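Alternansucrase (Leuconostoc mesenteroides, PDB 6HVG) is a multidomain member of glycosyl hydrolase family 70, built around a barrel-type domain with a bound calcium ion and carrying repeats of the choline-binding type. Local coordinates at residues Tyr805-Ala810 / Thr841-Val846; Tyr790-Asn795 / Lys800-Tyr805. All blocks are in the same frame, centred on the assembly; numbering follows the deposited sequence.

Contact 1. Residues Tyr805-Ala810 / Thr841-Val846; sequences YNLPSA and TIYNPV
Tyr843 is the bump of this contact, its aromatic ring laid against the hollow formed by Leu807 and Pro808 at the first turn of helix 807-814. Leu807 covers one face of the ring squarely: its CB stands 4.2 Å from the centroid of the Tyr843 ring and only 3° off the ring normal, a CH-pi contact. CG lies anti to the carbonyl carbon, the chi2 torsion is extended (178°), and Leu807 CD1 arrives 3.7 Å from Tyr843 CE2, over the same face but toward the CE2 rim, away from Pro808. The proline comes in on the same side of the ring plane, lower and beyond the CD1-CE1 rim. Its pyrrolidine edge, CD and CG, slants against the ring, with Pro808 CD 3.5 Å from Tyr843 CD1. The start of helix 807-814 thus covers one face and the rim beside it, while Ile842 CG1 lies over the opposite face, 3.9 Å from the plane, completing an aliphatic sandwich. Further along, Val846 supplies a smaller knob, its CG1 touching Pro808 CB at 4.1 Å, so that the proline is packed by both Tyr843 and Val846. No hydrogen bond crosses between the segments. The tyrosine side is steadied from within: Thr841 OG1, hydrogen-bonded to Asp828 O, accepts weak capping bonds from the backbone N of Tyr843 and of Asn844 in the turn that leads into helix 844-857. Strand 952-954 adds to the packing, Ile952 against Pro808 and Val954 against Val846, and Gln793 of helix 779-793 touches Tyr843. This packing of helix 807-814 against the turn into helix 844-857, before and after barrel strand 821-825 in the chain, is consistent with the helical layer round the circularly permuted (beta/alpha)8 barrel of family 70.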
loop_
_atom_site.group_PDB
_atom_site.type_symbol
_atom_site.label_atom_id
_atom_site.label_comp_id
_atom_site.label_asym_id
_atom_site.label_seq_id
_atom_site.Cartn_x
_atom_site.Cartn_y
_atom_site.Cartn_z
ATOM N N TYR A 805 5.880 10.845 -19.898
ATOM C CA TYR A 805 6.453 11.291 -21.161
ATOM C C TYR A 805 5.662 10.737 -22.337
ATOM O O TYR A 805 5.040 9.690 -22.221
ATOM C CB TYR A 805 7.912 10.810 -21.287
ATOM C CG TYR A 805 8.840 11.399 -20.254
ATOM C CD1 TYR A 805 9.493 12.603 -20.492
ATOM C CD2 TYR A 805 9.083 10.745 -19.043
ATOM C CE1 TYR A 805 10.338 13.156 -19.548
ATOM C CE2 TYR A 805 9.914 11.299 -18.088
ATOM C CZ TYR A 805 10.540 12.503 -18.347
ATOM O OH TYR A 805 11.385 13.045 -17.406
ATOM N N ASN A 806 5.673 11.460 -23.464
ATOM C CA ASN A 806 5.251 10.916 -24.761
ATOM C C ASN A 806 3.788 10.459 -24.827
ATOM O O ASN A 806 3.446 9.566 -25.613
ATOM C CB ASN A 806 6.171 9.761 -25.232
ATOM C CG ASN A 806 7.543 10.238 -25.649
ATOM O OD1 ASN A 806 7.648 11.253 -26.310
ATOM N ND2 ASN A 806 8.575 9.489 -25.309
ATOM N N LEU A 807 2.914 11.093 -24.047
ATOM C CA LEU A 807 1.499 10.754 -24.065
ATOM C C LEU A 807 0.831 10.885 -25.445
ATOM O O LEU A 807 0.045 10.006 -25.823
ATOM C CB LEU A 807 0.741 11.557 -23.009
ATOM C CG LEU A 807 1.001 11.056 -21.575
ATOM C CD1 LEU A 807 0.277 11.906 -20.559
ATOM C CD2 LEU A 807 0.585 9.612 -21.398
ATOM N N PRO A 808 1.144 11.953 -26.205
ATOM C CA PRO A 808 0.623 12.016 -27.570
ATOM C C PRO A 808 1.027 10.828 -28.445
ATOM O O PRO A 808 0.205 10.297 -29.182
ATOM C CB PRO A 808 1.231 13.315 -28.108
ATOM C CG PRO A 808 1.353 14.165 -26.904
ATOM C CD PRO A 808 1.758 13.226 -25.804
ATOM N N SER A 809 2.283 10.418 -28.358
ATOM C CA SER A 809 2.784 9.315 -29.164
ATOM C C SER A 809 2.124 8.019 -28.738
ATOM O O SER A 809 1.799 7.172 -29.567
ATOM C CB SER A 809 4.319 9.227 -29.053
ATOM O OG SER A 809 4.912 10.521 -29.068
ATOM N N ALA A 810 1.948 7.861 -27.435
ATOM C CA ALA A 810 1.266 6.695 -26.885
ATOM C C ALA A 810 -0.181 6.608 -27.378
ATOM O O ALA A 810 -0.627 5.541 -27.767
ATOM C CB ALA A 810 1.302 6.741 -25.362
ATOM N N THR A 841 -5.735 20.152 -21.305
ATOM C CA THR A 841 -4.312 19.888 -21.175
ATOM C C THR A 841 -3.626 20.272 -22.462
ATOM O O THR A 841 -4.279 20.518 -23.480
ATOM C CB THR A 841 -4.013 18.383 -20.966
ATOM O OG1 THR A 841 -4.384 17.648 -22.136
ATOM C CG2 THR A 841 -4.742 17.822 -19.775
ATOM N N ILE A 842 -2.300 20.288 -22.434
ATOM C CA ILE A 842 -1.545 20.597 -23.642
ATOM C C ILE A 842 -1.670 19.493 -24.707
ATOM O O ILE A 842 -1.498 19.728 -25.909
ATOM C CB ILE A 842 -0.060 20.922 -23.352
ATOM C CG1 ILE A 842 0.683 19.730 -22.747
ATOM C CG2 ILE A 842 0.052 22.132 -22.434
ATOM C CD1 ILE A 842 2.200 19.902 -22.782
ATOM N N TYR A 843 -1.990 18.288 -24.262
ATOM C CA TYR A 843 -2.133 17.162 -25.168
ATOM C C TYR A 843 -3.476 17.163 -25.918
ATOM O O TYR A 843 -3.596 16.526 -26.968
ATOM C CB TYR A 843 -1.948 15.851 -24.406
ATOM C CG TYR A 843 -0.748 15.813 -23.465
ATOM C CD1 TYR A 843 0.554 15.948 -23.940
ATOM C CD2 TYR A 843 -0.922 15.618 -22.098
ATOM C CE1 TYR A 843 1.640 15.886 -23.073
ATOM C CE2 TYR A 843 0.159 15.563 -21.240
ATOM C CZ TYR A 843 1.433 15.693 -21.740
ATOM O OH TYR A 843 2.486 15.622 -20.880
ATOM N N ASN A 844 -4.469 17.878 -25.393
ATOM C CA ASN A 844 -5.825 17.856 -25.939
ATOM C C ASN A 844 -5.953 17.980 -27.476
ATOM O O ASN A 844 -6.661 17.188 -28.107
ATOM C CB ASN A 844 -6.694 18.914 -25.258
ATOM C CG ASN A 844 -8.161 18.767 -25.607
ATOM O OD1 ASN A 844 -8.559 18.941 -26.764
ATOM N ND2 ASN A 844 -8.987 18.469 -24.599
ATOM N N PRO A 845 -5.278 18.963 -28.087
ATOM C CA PRO A 845 -5.443 19.122 -29.530
ATOM C C PRO A 845 -4.952 17.916 -30.321
ATOM O O PRO A 845 -5.631 17.475 -31.243
ATOM C CB PRO A 845 -4.613 20.376 -29.843
ATOM C CG PRO A 845 -4.524 21.092 -28.543
ATOM C CD PRO A 845 -4.384 19.993 -27.536
ATOM N N VAL A 846 -3.795 17.382 -29.954
ATOM C CA VAL A 846 -3.210 16.232 -30.676
ATOM C C VAL A 846 -4.084 14.993 -30.519
ATOM O O VAL A 846 -4.385 14.306 -31.481
ATOM C CB VAL A 846 -1.784 15.879 -30.190
ATOM C CG1 VAL A 846 -1.143 14.851 -31.113
ATOM C CG2 VAL A 846 -0.922 17.129 -30.129
#

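Contact 2. Residues Tyr790-Asn795 / Lys800-Tyr805; sequences YKDQEN and KKYNDY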
loop_
_atom_site.group_PDB
_atom_site.type_symbol
_atom_site.label_atom_id
_atom_site.label_comp_id
_atom_site.label_asym_id
_atom_site.label_seq_id
_atom_site.Cartn_x
_atom_site.Cartn_y
_atom_site.Cartn_z
ATOM N N TYR A 790 0.831 20.404 -12.326
ATOM C CA TYR A 790 0.567 21.051 -13.618
ATOM C C TYR A 790 1.848 21.684 -14.198
ATOM O O TYR A 790 2.135 21.532 -15.367
ATOM C CB TYR A 790 -0.518 22.135 -13.516
ATOM C CG TYR A 790 -1.882 21.717 -12.984
ATOM C CD1 TYR A 790 -2.386 20.425 -13.159
ATOM C CD2 TYR A 790 -2.684 22.642 -12.323
ATOM C CE1 TYR A 790 -3.636 20.067 -12.669
ATOM C CE2 TYR A 790 -3.937 22.300 -11.827
ATOM C CZ TYR A 790 -4.409 21.016 -12.002
ATOM O OH TYR A 790 -5.655 20.732 -11.509
ATOM N N LYS A 791 2.604 22.400 -13.371
ATOM C CA LYS A 791 3.850 23.064 -13.805
ATOM C C LYS A 791 4.844 22.058 -14.381
ATOM O O LYS A 791 5.505 22.319 -15.376
ATOM C CB LYS A 791 4.481 23.819 -12.621
ATOM C CG LYS A 791 5.865 24.418 -12.847
ATOM C CD LYS A 791 5.805 25.785 -13.500
ATOM C CE LYS A 791 7.225 26.258 -13.842
ATOM N NZ LYS A 791 7.890 25.529 -14.973
ATOM N N ASP A 792 4.939 20.910 -13.731
ATOM C CA ASP A 792 5.803 19.811 -14.169
ATOM C C ASP A 792 5.319 19.177 -15.461
ATOM O O ASP A 792 6.103 18.878 -16.348
ATOM C CB ASP A 792 5.857 18.756 -13.065
ATOM C CG ASP A 792 6.545 17.482 -13.503
ATOM O OD1 ASP A 792 5.853 16.440 -13.681
ATOM O OD2 ASP A 792 7.788 17.534 -13.640
ATOM N N GLN A 793 4.009 18.975 -15.562
ATOM C CA GLN A 793 3.384 18.378 -16.741
ATOM C C GLN A 793 3.620 19.218 -18.010
ATOM O O GLN A 793 3.939 18.673 -19.066
ATOM C CB GLN A 793 1.880 18.266 -16.506
ATOM C CG GLN A 793 1.069 17.691 -17.659
ATOM C CD GLN A 793 -0.399 17.537 -17.303
ATOM O OE1 GLN A 793 -1.267 18.009 -18.014
ATOM N NE2 GLN A 793 -0.676 16.884 -16.184
ATOM N N GLU A 794 3.472 20.535 -17.885
ATOM C CA GLU A 794 3.576 21.459 -19.005
ATOM C C GLU A 794 4.960 22.053 -19.180
ATOM O O GLU A 794 5.129 23.032 -19.904
ATOM C CB GLU A 794 2.563 22.591 -18.825
ATOM C CG GLU A 794 1.143 22.072 -18.686
ATOM C CD GLU A 794 0.077 23.140 -18.764
ATOM O OE1 GLU A 794 0.406 24.324 -19.019
ATOM O OE2 GLU A 794 -1.097 22.757 -18.562
ATOM N N ASN A 795 5.959 21.452 -18.539
ATOM C CA ASN A 795 7.280 22.049 -18.473
ATOM C C ASN A 795 7.915 22.152 -19.873
ATOM O O ASN A 795 8.074 21.141 -20.542
ATOM C CB ASN A 795 8.175 21.222 -17.528
ATOM C CG ASN A 795 9.436 21.970 -17.118
ATOM O OD1 ASN A 795 10.140 22.489 -17.976
ATOM N ND2 ASN A 795 9.743 22.006 -15.831
ATOM N N LYS A 800 10.107 15.618 -17.090
ATOM C CA LYS A 800 8.964 15.409 -16.224
ATOM C C LYS A 800 9.386 14.606 -15.014
ATOM O O LYS A 800 9.959 13.515 -15.141
ATOM C CB LYS A 800 7.836 14.696 -16.977
ATOM C CG LYS A 800 7.103 15.596 -17.964
ATOM C CD LYS A 800 6.425 14.810 -19.090
ATOM C CE LYS A 800 6.182 15.650 -20.347
ATOM N NZ LYS A 800 5.862 17.087 -20.071
ATOM N N LYS A 801 9.124 15.162 -13.843
ATOM C CA LYS A 801 9.498 14.514 -12.604
ATOM C C LYS A 801 8.397 13.563 -12.121
ATOM O O LYS A 801 8.689 12.446 -11.697
ATOM C CB LYS A 801 9.868 15.549 -11.538
ATOM C CG LYS A 801 10.769 14.972 -10.458
ATOM C CD LYS A 801 11.177 15.912 -9.334
ATOM C CE LYS A 801 11.960 15.120 -8.285
ATOM N NZ LYS A 801 12.208 15.866 -7.025
ATOM N N TYR A 802 7.148 14.009 -12.175
ATOM C CA TYR A 802 6.031 13.204 -11.716
ATOM C C TYR A 802 5.217 12.688 -12.893
ATOM O O TYR A 802 4.773 11.530 -12.892
ATOM C CB TYR A 802 5.130 14.015 -10.806
ATOM C CG TYR A 802 5.869 14.957 -9.873
ATOM C CD1 TYR A 802 6.662 14.467 -8.841
ATOM C CD2 TYR A 802 5.773 16.335 -10.031
ATOM C CE1 TYR A 802 7.343 15.329 -7.990
ATOM C CE2 TYR A 802 6.446 17.208 -9.194
ATOM C CZ TYR A 802 7.233 16.714 -8.175
ATOM O OH TYR A 802 7.887 17.617 -7.357
ATOM N N ASN A 803 5.069 13.521 -13.919
ATOM C CA ASN A 803 4.219 13.210 -15.074
ATOM C C ASN A 803 4.861 12.252 -16.086
ATOM O O ASN A 803 6.086 12.009 -16.070
ATOM C CB ASN A 803 3.836 14.489 -15.803
ATOM C CG ASN A 803 2.831 15.307 -15.054
ATOM O OD1 ASN A 803 1.675 15.361 -15.452
ATOM N ND2 ASN A 803 3.252 15.911 -13.936
ATOM N N ASP A 804 4.011 11.736 -16.971
ATOM C CA ASP A 804 4.410 10.792 -18.006
ATOM C C ASP A 804 4.883 11.471 -19.277
ATOM O O ASP A 804 4.336 12.494 -19.717
ATOM C CB ASP A 804 3.239 9.901 -18.388
ATOM C CG ASP A 804 3.055 8.732 -17.452
ATOM O OD1 ASP A 804 3.731 8.674 -16.414
ATOM O OD2 ASP A 804 2.248 7.838 -17.768
ATOM N N TYR A 805 5.880 10.845 -19.898
ATOM C CA TYR A 805 6.453 11.291 -21.161
ATOM C C TYR A 805 5.662 10.737 -22.337
ATOM O O TYR A 805 5.040 9.690 -22.221
ATOM C CB TYR A 805 7.912 10.810 -21.287
ATOM C CG TYR A 805 8.840 11.399 -20.254
ATOM C CD1 TYR A 805 9.493 12.603 -20.492
ATOM C CD2 TYR A 805 9.083 10.745 -19.043
ATOM C CE1 TYR A 805 10.338 13.156 -19.548
ATOM C CE2 TYR A 805 9.914 11.299 -18.088
ATOM C CZ TYR A 805 10.540 12.503 -18.347
ATOM O OH TYR A 805 11.385 13.045 -17.406
#
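Asp792, in the last turn of helix 779-793, sends its carboxylate into the backbone of residues 801-803 as the chain doubles back. The chi1 torsion of 171° carries CG away from its own backbone N and toward that loop. At the base, Asp792 CB rests 3.9 Å from Tyr802 CD2. At the tip the two oxygens divide the work. Asp792 OD2 offers its syn lone pair to Lys801 N, 2.7 Å away in a nearly straight bond (175°). Asp792 OD1 gathers three donors. Tyr802 N meets this OD1 at 3.1 Å, from above the carboxylate plane. Asn803 N approaches the same OD1 at 3.0 Å, nearly in line with the C-O bond. Asn803 ND2 takes the anti lone pair of Asp792 OD1 at 2.7 Å. Four bonds therefore fix the rotation of this buried carboxylate. The other end of the Asn803 amide is engaged too, its OD1 accepting from Gln793 NE2 at 2.9 Å with the two amide planes steeply turned. Lys800 NZ, which also bonds Ala998 O, reaches Gln793 O at the helix end. This is a helix C-terminal turn in which one aspartate ties down the main chain of the returning connection, here between helices 779-793 and 807-814 of the barrel domain.

Overall arrangement
Both contacts are largely buried, with centres about 12 Å apart, and follow one another along the chain, sharing Tyr805. Contact 2 fastens the end of helix 779-793 to the connection leading onward; contact 1 takes up the helix that this connection feeds, 807-814. Their chemistry is contrasting: apolar packing of a helix start against the turn leading into the next helix, 844-857, in contact 1, a dense polar network binding loop backbone in contact 2, where exposed Lys801 turns its amine outward to a salt bridge with Asp766. They also meet directly, Tyr843 OH packing 3.7 Å from Lys800 CE and Ile842 CG2 lying 3.8 Å from Glu794 CD.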